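Local coordinates for sister chromatid cohesion protein (Chaetomium thermophilum, PDB 5T8V) that is the C-terminal, HEAT-repeat part of the cohesin loader Scc2 of the SCC2/Nipped-B family, which probably loads the cohesin ring onto chromatin, at residues I1204-F1208 against Q1274-I1279; F1226-L1230 against N1282-F1286. The contacts are given in a common frame with arbitrary orientation. Residues are numbered along the deposited sequence.

Overall arrangement
Both contacts are buried, and both use helix 1271-1284, contact 1 at its middle and contact 2 at its C-terminal end; their centres lie about 12 Å apart. In contact 1 the partner is another helix, 1200-1213, and the interface is side chain against side chain, an aromatic cluster without a hydrogen bond between the segments. In contact 2 the partner is the loop leading into helix 1231-1240, whose backbone meets an asparagine that accepts a hydrogen bond from L1230 N, beside a phenylalanine stack. The two sites join: I1207 CD1 touches L1230 CD2 at 3.3 Å, and F1278 CE1 lies 3.8 Å from K1229 CG. Along the chain their segments alternate, interlocking this part of the C-terminal region.

Contact 1: residues I1204-F1208 against Q1274-I1279; sequences IQSIF and QYSRFI
Segments 1204-1208 of helix 1200-1213 and 1274-1279 of helix 1271-1284, helically bonded (F1208 N to I1204 O and F1278 N to Q1274 O, both 2.9 Å), cross almost at right angles: their N-to-C directions differ by 101°, and their axes come within 10.8 Å, a spacing in keeping with the aromatic rings that fill the gap. The backbones draw closest where F1208 CA faces Y1275 CA at 6.8 Å. F1208, with chi1 t, is the main bump. Its ring enters the hollow between Y1275 and F1278, both also t, with Y1275 CA sitting 3.9 Å from its centroid over the ring face in a CH-pi contact. F1208 CG reaches Y1275 CD1 at 3.6 Å, and F1208 CD1 reaches F1278 CG at 3.4 Å. Both ring pairs are oblique, with centroids 5.2 Å apart. This aromatic cluster joins two helices of the mostly helical, HEAT-repeat C-terminal part of the cohesin loader. Q1274 closes the hollow, its CG meeting F1208 CZ edge-on at 3.5 Å. One turn before F1208, branched I1204 fits against the tyrosine's ring edge: its CG2 lies only 3.0 Å from Y1275 OH and 3.8 Å from I1279 CG2. Q1205 CG packs 3.6 Å from Y1275 OH, a hydroxyl hydrogen-bonded to Q1255 OE1. I1207 CG2 packs against F1278 CZ at 3.9 Å, while F1208 CB lies off-centre over the F1278 ring, 4.2 Å from its centroid.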
loop_
_atom_site.group_PDB
_atom_site.type_symbol
_atom_site.label_atom_id
_atom_site.label_comp_id
_atom_site.label_asym_id
_atom_site.label_seq_id
_atom_site.Cartn_x
_atom_site.Cartn_y
_atom_site.Cartn_z
ATOM N N ILE A 1204 1.930 -3.448 -44.624
ATOM C CA ILE A 1204 2.837 -2.441 -44.082
ATOM C C ILE A 1204 2.735 -1.152 -44.889
ATOM O O ILE A 1204 2.512 -0.066 -44.337
ATOM C CB ILE A 1204 4.279 -2.981 -44.055
ATOM C CG1 ILE A 1204 4.355 -4.229 -43.168
ATOM C CG2 ILE A 1204 5.247 -1.913 -43.552
ATOM C CD1 ILE A 1204 5.642 -5.011 -43.309
ATOM N N GLN A 1205 2.893 -1.255 -46.212
ATOM C CA GLN A 1205 2.741 -0.083 -47.068
ATOM C C GLN A 1205 1.415 0.617 -46.808
ATOM O O GLN A 1205 1.350 1.851 -46.758
ATOM C CB GLN A 1205 2.846 -0.495 -48.539
ATOM C CG GLN A 1205 4.197 -1.081 -48.927
ATOM C CD GLN A 1205 4.134 -1.900 -50.204
ATOM O OE1 GLN A 1205 3.113 -1.922 -50.895
ATOM N NE2 GLN A 1205 5.226 -2.589 -50.518
ATOM N N SER A 1206 0.345 -0.160 -46.626
ATOM C CA SER A 1206 -0.969 0.424 -46.378
ATOM C C SER A 1206 -0.988 1.197 -45.067
ATOM O O SER A 1206 -1.506 2.316 -45.000
ATOM C CB SER A 1206 -2.035 -0.672 -46.369
ATOM O OG SER A 1206 -3.312 -0.136 -46.077
ATOM N N ILE A 1207 -0.433 0.611 -44.005
ATOM C CA ILE A 1207 -0.402 1.299 -42.718
ATOM C C ILE A 1207 0.373 2.603 -42.835
ATOM O O ILE A 1207 -0.033 3.635 -42.285
ATOM C CB ILE A 1207 0.189 0.383 -41.630
ATOM C CG1 ILE A 1207 -0.743 -0.810 -41.386
ATOM C CG2 ILE A 1207 0.405 1.161 -40.326
ATOM C CD1 ILE A 1207 -0.176 -1.861 -40.453
ATOM N N PHE A 1208 1.497 2.584 -43.556
ATOM C CA PHE A 1208 2.282 3.804 -43.716
ATOM C C PHE A 1208 1.495 4.867 -44.475
ATOM O O PHE A 1208 1.406 6.019 -44.036
ATOM C CB PHE A 1208 3.598 3.502 -44.431
ATOM C CG PHE A 1208 4.372 4.734 -44.806
ATOM C CD1 PHE A 1208 4.912 5.551 -43.827
ATOM C CD2 PHE A 1208 4.552 5.079 -46.135
ATOM C CE1 PHE A 1208 5.619 6.687 -44.167
ATOM C CE2 PHE A 1208 5.260 6.214 -46.480
ATOM C CZ PHE A 1208 5.793 7.019 -45.494
ATOM N N GLN A 1274 11.151 8.296 -46.131
ATOM C CA GLN A 1274 10.062 8.463 -45.175
ATOM C C GLN A 1274 9.513 7.111 -44.742
ATOM O O GLN A 1274 9.280 6.874 -43.549
ATOM C CB GLN A 1274 8.960 9.325 -45.793
ATOM C CG GLN A 1274 7.845 9.714 -44.833
ATOM C CD GLN A 1274 8.316 10.641 -43.732
ATOM O OE1 GLN A 1274 8.697 11.785 -43.985
ATOM N NE2 GLN A 1274 8.291 10.153 -42.497
ATOM N N TYR A 1275 9.314 6.204 -45.702
ATOM C CA TYR A 1275 8.828 4.863 -45.386
ATOM C C TYR A 1275 9.843 4.096 -44.542
ATOM O O TYR A 1275 9.499 3.517 -43.500
ATOM C CB TYR A 1275 8.523 4.128 -46.695
ATOM C CG TYR A 1275 8.005 2.717 -46.545
ATOM C CD1 TYR A 1275 6.964 2.424 -45.675
ATOM C CD2 TYR A 1275 8.538 1.682 -47.301
ATOM C CE1 TYR A 1275 6.484 1.132 -45.546
ATOM C CE2 TYR A 1275 8.067 0.391 -47.181
ATOM C CZ TYR A 1275 7.038 0.120 -46.303
ATOM O OH TYR A 1275 6.565 -1.167 -46.181
ATOM N N SER A 1276 11.106 4.092 -44.974
ATOM C CA SER A 1276 12.156 3.416 -44.220
ATOM C C SER A 1276 12.199 3.908 -42.780
ATOM O O SER A 1276 12.210 3.110 -41.837
ATOM C CB SER A 1276 13.508 3.632 -44.902
ATOM O OG SER A 1276 13.519 3.068 -46.203
ATOM N N ARG A 1277 12.222 5.229 -42.591
ATOM C CA ARG A 1277 12.157 5.786 -41.245
ATOM C C ARG A 1277 10.942 5.254 -40.499
ATOM O O ARG A 1277 11.038 4.838 -39.335
ATOM C CB ARG A 1277 12.111 7.313 -41.314
ATOM C CG ARG A 1277 12.035 7.983 -39.950
ATOM C CD ARG A 1277 11.915 9.489 -40.069
ATOM N NE ARG A 1277 12.189 10.148 -38.795
ATOM C CZ ARG A 1277 12.281 11.463 -38.634
ATOM N NH1 ARG A 1277 12.120 12.279 -39.668
ATOM N NH2 ARG A 1277 12.541 11.964 -37.434
ATOM N N PHE A 1278 9.782 5.256 -41.162
ATOM C CA PHE A 1278 8.563 4.795 -40.511
ATOM C C PHE A 1278 8.727 3.387 -39.957
ATOM O O PHE A 1278 8.271 3.098 -38.845
ATOM C CB PHE A 1278 7.383 4.845 -41.483
ATOM C CG PHE A 1278 6.159 4.131 -40.978
ATOM C CD1 PHE A 1278 5.345 4.716 -40.025
ATOM C CD2 PHE A 1278 5.827 2.873 -41.451
ATOM C CE1 PHE A 1278 4.222 4.059 -39.554
ATOM C CE2 PHE A 1278 4.710 2.213 -40.986
ATOM C CZ PHE A 1278 3.905 2.807 -40.037
ATOM N N ILE A 1279 9.380 2.493 -40.707
ATOM C CA ILE A 1279 9.437 1.091 -40.295
ATOM C C ILE A 1279 10.713 0.740 -39.536
ATOM O O ILE A 1279 10.842 -0.403 -39.080
ATOM C CB ILE A 1279 9.247 0.132 -41.489
ATOM C CG1 ILE A 1279 10.364 0.285 -42.523
ATOM C CG2 ILE A 1279 7.886 0.365 -42.132
ATOM C CD1 ILE A 1279 10.275 -0.739 -43.648
#

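Contact 2: residues F1226-L1230 against N1282-F1286; sequences FTPKL and NLAFF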
loop_
_atom_site.group_PDB
_atom_site.type_symbol
_atom_site.label_atom_id
_atom_site.label_comp_id
_atom_site.label_asym_id
_atom_site.label_seq_id
_atom_site.Cartn_x
_atom_site.Cartn_y
_atom_site.Cartn_z
ATOM N N PHE A 1226 5.936 5.781 -25.949
ATOM C CA PHE A 1226 6.806 5.193 -26.962
ATOM C C PHE A 1226 6.306 3.810 -27.364
ATOM O O PHE A 1226 6.838 2.792 -26.908
ATOM C CB PHE A 1226 8.258 5.101 -26.455
ATOM C CG PHE A 1226 9.172 6.189 -26.971
ATOM C CD1 PHE A 1226 9.083 6.645 -28.276
ATOM C CD2 PHE A 1226 10.138 6.740 -26.142
ATOM C CE1 PHE A 1226 9.930 7.638 -28.739
ATOM C CE2 PHE A 1226 10.988 7.732 -26.602
ATOM C CZ PHE A 1226 10.882 8.179 -27.902
ATOM N N THR A 1227 5.287 3.766 -28.223
ATOM C CA THR A 1227 4.755 2.513 -28.734
ATOM C C THR A 1227 4.748 2.546 -30.256
ATOM O O THR A 1227 4.376 3.564 -30.853
ATOM C CB THR A 1227 3.332 2.259 -28.218
ATOM O OG1 THR A 1227 2.475 3.341 -28.604
ATOM C CG2 THR A 1227 3.327 2.121 -26.703
ATOM N N PRO A 1228 5.145 1.456 -30.914
ATOM C CA PRO A 1228 5.187 1.464 -32.380
ATOM C C PRO A 1228 3.793 1.408 -32.985
ATOM O O PRO A 1228 2.843 0.909 -32.377
ATOM C CB PRO A 1228 5.990 0.203 -32.714
ATOM C CG PRO A 1228 5.692 -0.719 -31.590
ATOM C CD PRO A 1228 5.548 0.149 -30.365
ATOM N N LYS A 1229 3.680 1.936 -34.206
ATOM C CA LYS A 1229 2.390 1.945 -34.888
ATOM C C LYS A 1229 1.892 0.530 -35.144
ATOM O O LYS A 1229 0.687 0.264 -35.069
ATOM C CB LYS A 1229 2.501 2.721 -36.202
ATOM C CG LYS A 1229 2.918 4.174 -36.038
ATOM C CD LYS A 1229 1.899 4.968 -35.229
ATOM C CE LYS A 1229 2.280 6.436 -35.136
ATOM N NZ LYS A 1229 2.300 7.097 -36.470
ATOM N N LEU A 1230 2.803 -0.392 -35.445
ATOM C CA LEU A 1230 2.452 -1.773 -35.746
ATOM C C LEU A 1230 2.321 -2.635 -34.498
ATOM O O LEU A 1230 2.269 -3.864 -34.615
ATOM C CB LEU A 1230 3.500 -2.386 -36.680
ATOM C CG LEU A 1230 3.834 -1.602 -37.952
ATOM C CD1 LEU A 1230 4.941 -2.296 -38.734
ATOM C CD2 LEU A 1230 2.601 -1.426 -38.821
ATOM N N ASN A 1282 9.649 1.746 -35.849
ATOM C CA ASN A 1282 8.896 0.640 -35.266
ATOM C C ASN A 1282 9.832 -0.420 -34.702
ATOM O O ASN A 1282 9.555 -1.005 -33.649
ATOM C CB ASN A 1282 7.965 0.018 -36.308
ATOM C CG ASN A 1282 6.703 0.827 -36.528
ATOM O OD1 ASN A 1282 5.805 0.837 -35.688
ATOM N ND2 ASN A 1282 6.619 1.496 -37.672
ATOM N N LEU A 1283 10.945 -0.687 -35.391
ATOM C CA LEU A 1283 11.884 -1.695 -34.909
ATOM C C LEU A 1283 12.496 -1.282 -33.578
ATOM O O LEU A 1283 12.763 -2.131 -32.721
ATOM C CB LEU A 1283 12.982 -1.933 -35.945
ATOM C CG LEU A 1283 12.529 -2.484 -37.298
ATOM C CD1 LEU A 1283 13.688 -2.485 -38.283
ATOM C CD2 LEU A 1283 11.942 -3.879 -37.155
ATOM N N ALA A 1284 12.728 0.020 -33.389
ATOM C CA ALA A 1284 13.325 0.492 -32.142
ATOM C C ALA A 1284 12.580 -0.048 -30.925
ATOM O O ALA A 1284 13.196 -0.520 -29.964
ATOM C CB ALA A 1284 13.346 2.021 -32.121
ATOM N N PHE A 1285 11.250 0.010 -30.954
ATOM C CA PHE A 1285 10.417 -0.413 -29.834
ATOM C C PHE A 1285 9.354 -1.367 -30.353
ATOM O O PHE A 1285 8.668 -1.053 -31.328
ATOM C CB PHE A 1285 9.764 0.794 -29.156
ATOM C CG PHE A 1285 10.513 2.083 -29.363
ATOM C CD1 PHE A 1285 11.521 2.466 -28.490
ATOM C CD2 PHE A 1285 10.215 2.908 -30.435
ATOM C CE1 PHE A 1285 12.212 3.651 -28.683
ATOM C CE2 PHE A 1285 10.902 4.092 -30.633
ATOM C CZ PHE A 1285 11.901 4.463 -29.756
ATOM N N PHE A 1286 9.217 -2.526 -29.709
ATOM C CA PHE A 1286 8.269 -3.525 -30.190
ATOM C C PHE A 1286 7.803 -4.493 -29.109
ATOM O O PHE A 1286 6.841 -5.239 -29.321
ATOM C CB PHE A 1286 8.896 -4.332 -31.338
ATOM C CG PHE A 1286 8.311 -4.045 -32.700
ATOM C CD1 PHE A 1286 6.960 -3.782 -32.865
ATOM C CD2 PHE A 1286 9.124 -4.055 -33.822
ATOM C CE1 PHE A 1286 6.436 -3.524 -34.121
ATOM C CE2 PHE A 1286 8.605 -3.801 -35.077
ATOM C CZ PHE A 1286 7.259 -3.535 -35.226
#
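One hydrogen bond crosses between the segments, from L1230 N to N1282 OD1 at 3.3 Å and nearly straight, with an angle of 169° at the hydrogen. K1229 N also lies 2.8 Å from N1282 OD1, so the carbonyl oxygen of this side chain sits against two successive amides just ahead of helix 1231-1240. Asparagine suits the position: its short amide side chain carries both an acceptor for the loop and a donor, ND2, which makes a weak hydrogen bond to F1278 O one turn back. The lysine side chain leads away from this interface; its NZ forms a salt bridge with D1217 and a hydrogen bond to R1219 O.

F1226 and F1285 make an offset stack, with centroids 4.6 Å apart and planes inclined by 20°. Their flat apolar rings can lie face to face here, F1226 CD1 being 3.9 Å from F1285 CZ; W1425 of helix 1422-1431 adds an edge-to-face partner for F1226.

P1228, compact and rigid, bears on the turn in two tight approaches: its CG lies 3.0 Å from F1285 O, and its CB is 3.0 Å from N1282 OD1. The remaining contacts are van der Waals. P1228 CG is 3.6 Å from F1286 CD1. The CA-to-CB bond of F1286 points away, yet its ring returns so that CE1 meets L1230 CB at 4.1 Å, with L1249 and L1252 of helix 1243-1254 also packing on it.

L1230 holds the N-cap position of helix 1231-1240. The arrangement is that of an inter-helix loop packed on the C-terminal part of a neighbouring helix, 1271-1284, in the helical, HEAT-repeat C-terminal part of Scc2.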